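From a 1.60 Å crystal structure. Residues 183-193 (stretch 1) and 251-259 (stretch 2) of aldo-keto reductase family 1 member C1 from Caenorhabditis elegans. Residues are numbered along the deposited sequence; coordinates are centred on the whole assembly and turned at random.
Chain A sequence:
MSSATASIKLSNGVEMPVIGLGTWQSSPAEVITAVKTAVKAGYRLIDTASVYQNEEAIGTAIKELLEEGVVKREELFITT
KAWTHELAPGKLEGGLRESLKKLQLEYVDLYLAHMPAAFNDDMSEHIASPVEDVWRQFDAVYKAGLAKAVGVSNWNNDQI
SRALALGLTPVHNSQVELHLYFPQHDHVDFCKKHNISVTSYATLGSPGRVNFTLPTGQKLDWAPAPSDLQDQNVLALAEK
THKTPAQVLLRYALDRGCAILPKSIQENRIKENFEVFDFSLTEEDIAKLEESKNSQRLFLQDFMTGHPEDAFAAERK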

# COMPACT_ATOMS: atom_id res chain seq x y z
N PRO A 183 3.04 -11.41 -9.21
CA PRO A 183 3.36 -12.11 -7.96
C PRO A 183 4.51 -11.63 -7.10
O PRO A 183 4.48 -11.79 -5.88
CB PRO A 183 3.58 -13.55 -8.41
CG PRO A 183 2.83 -13.67 -9.65
CD PRO A 183 3.10 -12.36 -10.33
N GLN A 184 5.54 -11.07 -7.73
CA GLN A 184 6.71 -10.60 -6.99
C GLN A 184 7.28 -11.69 -6.07
O GLN A 184 7.57 -11.45 -4.90
CB GLN A 184 6.33 -9.37 -6.16
CG GLN A 184 5.92 -8.16 -7.01
CD GLN A 184 7.00 -7.10 -7.09
OE1 GLN A 184 8.17 -7.40 -7.34
NE2 GLN A 184 6.61 -5.85 -6.90
N HIS A 185 7.44 -12.90 -6.61
CA HIS A 185 7.97 -14.01 -5.81
C HIS A 185 9.36 -13.69 -5.25
O HIS A 185 9.64 -13.94 -4.08
CB HIS A 185 8.05 -15.29 -6.65
CG HIS A 185 6.71 -15.82 -7.05
ND1 HIS A 185 5.79 -16.29 -6.14
CD2 HIS A 185 6.14 -15.95 -8.27
CE1 HIS A 185 4.70 -16.68 -6.78
NE2 HIS A 185 4.89 -16.49 -8.08
N ASP A 186 10.22 -13.13 -6.10
CA ASP A 186 11.58 -12.80 -5.69
C ASP A 186 11.62 -11.76 -4.56
O ASP A 186 12.36 -11.93 -3.59
CB ASP A 186 12.37 -12.27 -6.89
CG ASP A 186 13.84 -12.07 -6.58
OD1 ASP A 186 14.53 -13.06 -6.25
OD2 ASP A 186 14.32 -10.91 -6.67
N HIS A 187 10.83 -10.70 -4.69
CA HIS A 187 10.82 -9.66 -3.67
C HIS A 187 10.31 -10.18 -2.33
O HIS A 187 10.91 -9.92 -1.29
CB HIS A 187 9.98 -8.47 -4.12
CG HIS A 187 10.03 -7.31 -3.17
ND1 HIS A 187 11.19 -6.60 -2.92
CD2 HIS A 187 9.07 -6.72 -2.42
CE1 HIS A 187 10.93 -5.63 -2.06
NE2 HIS A 187 9.65 -5.68 -1.74
N VAL A 188 9.20 -10.91 -2.36
CA VAL A 188 8.62 -11.45 -1.13
C VAL A 188 9.59 -12.40 -0.44
O VAL A 188 9.75 -12.36 0.77
CB VAL A 188 7.28 -12.17 -1.42
CG1 VAL A 188 6.73 -12.81 -0.14
CG2 VAL A 188 6.27 -11.18 -1.97
N ASP A 189 10.25 -13.26 -1.22
CA ASP A 189 11.22 -14.18 -0.63
C ASP A 189 12.38 -13.41 -0.01
O ASP A 189 12.86 -13.76 1.07
CB ASP A 189 11.72 -15.18 -1.67
CG ASP A 189 10.66 -16.18 -2.07
OD1 ASP A 189 9.94 -16.67 -1.17
OD2 ASP A 189 10.53 -16.50 -3.27
N PHE A 190 12.82 -12.36 -0.69
CA PHE A 190 13.91 -11.53 -0.19
C PHE A 190 13.51 -10.89 1.14
O PHE A 190 14.27 -10.93 2.11
CB PHE A 190 14.23 -10.43 -1.20
CG PHE A 190 15.19 -9.39 -0.68
CD1 PHE A 190 16.56 -9.63 -0.67
CD2 PHE A 190 14.71 -8.18 -0.19
CE1 PHE A 190 17.45 -8.67 -0.19
CE2 PHE A 190 15.59 -7.21 0.29
CZ PHE A 190 16.96 -7.46 0.30
N CYS A 191 12.32 -10.31 1.19
CA CYS A 191 11.83 -9.66 2.40
C CYS A 191 11.67 -10.64 3.56
O CYS A 191 12.00 -10.31 4.70
CB CYS A 191 10.50 -8.95 2.13
SG CYS A 191 10.66 -7.45 1.10
N LYS A 192 11.17 -11.83 3.27
CA LYS A 192 11.00 -12.84 4.31
C LYS A 192 12.35 -13.18 4.93
O LYS A 192 12.46 -13.32 6.15
CB LYS A 192 10.36 -14.11 3.72
CG LYS A 192 8.89 -13.96 3.38
CD LYS A 192 8.36 -15.21 2.68
CE LYS A 192 6.85 -15.14 2.45
NZ LYS A 192 6.07 -15.20 3.72
N LYS A 193 13.37 -13.29 4.09
CA LYS A 193 14.71 -13.61 4.56
C LYS A 193 15.27 -12.57 5.53
O LYS A 193 16.01 -12.92 6.45
CB LYS A 193 15.68 -13.76 3.38
CG LYS A 193 15.50 -15.03 2.58
CD LYS A 193 16.64 -15.21 1.60
CE LYS A 193 16.56 -16.53 0.85
NZ LYS A 193 15.35 -16.62 -0.01
N ARG A 251 -7.50 -12.55 -0.73
CA ARG A 251 -7.09 -13.68 0.10
C ARG A 251 -5.80 -14.28 -0.45
O ARG A 251 -4.96 -14.76 0.30
CB ARG A 251 -8.19 -14.76 0.14
CG ARG A 251 -7.95 -15.82 1.21
CD ARG A 251 -8.11 -15.24 2.62
NE ARG A 251 -7.14 -15.83 3.54
CZ ARG A 251 -7.07 -15.55 4.84
NH1 ARG A 251 -7.92 -14.69 5.40
NH2 ARG A 251 -6.14 -16.12 5.59
N TYR A 252 -5.65 -14.24 -1.77
CA TYR A 252 -4.44 -14.76 -2.40
C TYR A 252 -3.23 -14.02 -1.83
O TYR A 252 -2.27 -14.64 -1.37
CB TYR A 252 -4.50 -14.53 -3.91
CG TYR A 252 -3.16 -14.68 -4.60
CD1 TYR A 252 -2.61 -15.94 -4.84
CD2 TYR A 252 -2.41 -13.55 -4.96
CE1 TYR A 252 -1.35 -16.07 -5.43
CE2 TYR A 252 -1.16 -13.67 -5.55
CZ TYR A 252 -0.63 -14.93 -5.78
OH TYR A 252 0.61 -15.05 -6.36
N ALA A 253 -3.28 -12.70 -1.85
CA ALA A 253 -2.18 -11.89 -1.34
C ALA A 253 -1.95 -12.13 0.16
O ALA A 253 -0.82 -12.21 0.62
CB ALA A 253 -2.43 -10.41 -1.60
N LEU A 254 -3.04 -12.24 0.92
CA LEU A 254 -2.92 -12.47 2.35
C LEU A 254 -2.22 -13.79 2.64
O LEU A 254 -1.32 -13.86 3.48
CB LEU A 254 -4.30 -12.48 3.01
CG LEU A 254 -4.95 -11.11 3.21
CD1 LEU A 254 -6.38 -11.28 3.69
CD2 LEU A 254 -4.14 -10.31 4.22
N ASP A 255 -2.61 -14.84 1.93
CA ASP A 255 -2.00 -16.13 2.17
C ASP A 255 -0.60 -16.28 1.58
O ASP A 255 0.09 -17.28 1.82
CB ASP A 255 -2.95 -17.25 1.73
CG ASP A 255 -4.13 -17.39 2.69
OD1 ASP A 255 -3.91 -17.21 3.90
OD2 ASP A 255 -5.26 -17.68 2.25
N ARG A 256 -0.17 -15.27 0.81
CA ARG A 256 1.18 -15.24 0.25
C ARG A 256 2.06 -14.68 1.38
O ARG A 256 3.29 -14.67 1.29
CB ARG A 256 1.26 -14.30 -0.96
CG ARG A 256 0.77 -14.86 -2.31
CD ARG A 256 1.76 -15.84 -2.94
NE ARG A 256 3.11 -15.29 -3.01
CZ ARG A 256 3.49 -14.29 -3.81
NH1 ARG A 256 2.62 -13.72 -4.64
NH2 ARG A 256 4.74 -13.85 -3.77
N GLY A 257 1.40 -14.18 2.43
CA GLY A 257 2.10 -13.62 3.58
C GLY A 257 2.25 -12.12 3.54
O GLY A 257 3.18 -11.57 4.13
N CYS A 258 1.34 -11.43 2.86
CA CYS A 258 1.41 -9.98 2.74
C CYS A 258 0.22 -9.26 3.36
O CYS A 258 -0.82 -9.86 3.62
CB CYS A 258 1.45 -9.57 1.26
SG CYS A 258 2.74 -10.33 0.28
N ALA A 259 0.40 -7.97 3.61
CA ALA A 259 -0.68 -7.14 4.12
C ALA A 259 -1.26 -6.59 2.81
O ALA A 259 -0.57 -6.57 1.79
CB ALA A 259 -0.15 -6.01 4.99
O HOH W 1 7.03 -15.44 -2.55
O HOH W 2 6.06 -12.52 4.20

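The contact between these stretches is small, 293 Å² counted over both sides, and R256 alone supplies 104 Å² of it. The backbones stay well apart: the nearest CA pairs are P183 with A253 at 8.6 Å and V188 with C258 at 8.3 Å. Side chains must therefore bridge the gap, and R256 contributes the largest share.

R256 lies one residue before G257. Its CA-to-CB bond points sideways, but three successive m rotamers (chi1 -81°, chi2 -75°, chi3 -51°) carry the guanidinium to the start of the first stretch. There NH1 and NH2 of R256 each donate to O of P183, both at 3.0 Å and both with an N-H...O angle of 147°. The equal values describe a bifurcated acceptor: one carbonyl oxygen lies near the guanidinium plane, between the two terminal nitrogens. P183 O accepts from the arginine, while the next carbonyl, Q184 O, accepts from V188 N at 3.1 Å; Q184 is the N-cap residue.

Other groups surround the cation. ND1 of H185 lies over one face of the guanidinium, 3.6 Å from R256 NH2, while the approach to the imidazole itself is oblique. CG2 of V188 is also 3.6 Å from R256 NH2. Water 1 accepts from R256 NH2 at 3.0 Å and donates weakly to H185 O at 3.4 Å, extending the link to the first turn of the helix. From within its own stretch, R256 NH1 makes a weak bond to Y252 OH (3.0 Å, 127°); the same hydroxyl oxygen, Y252 OH, packs 3.9 Å from P183 CB.

V188 covers the next largest area, 44 Å². Its CA-to-CB bond points toward the second stretch, and besides meeting the arginine its CG2 lies 4.3 Å from C258 SG, an apolar contact between two buried residues.

One helical turn beyond V188, the CA-to-CB bond of K192 also points toward the second stretch. Its NZ stands 3.7 Å from R256 O, but the hydrogen-bonded connection runs through water 2, which accepts from K192 NZ at 2.7 Å and donates to G257 O at 3.0 Å. G257 closes the preceding helix in a Schellman motif: phi is +96°, G257 N bonds to L254 O at 2.9 Å and C258 N to A253 O at 3.2 Å. A CB at G257 would jam against the preceding carbonyl oxygen and would sit 2.8 Å from K192 NZ, so glycine suits both the turn and the contact.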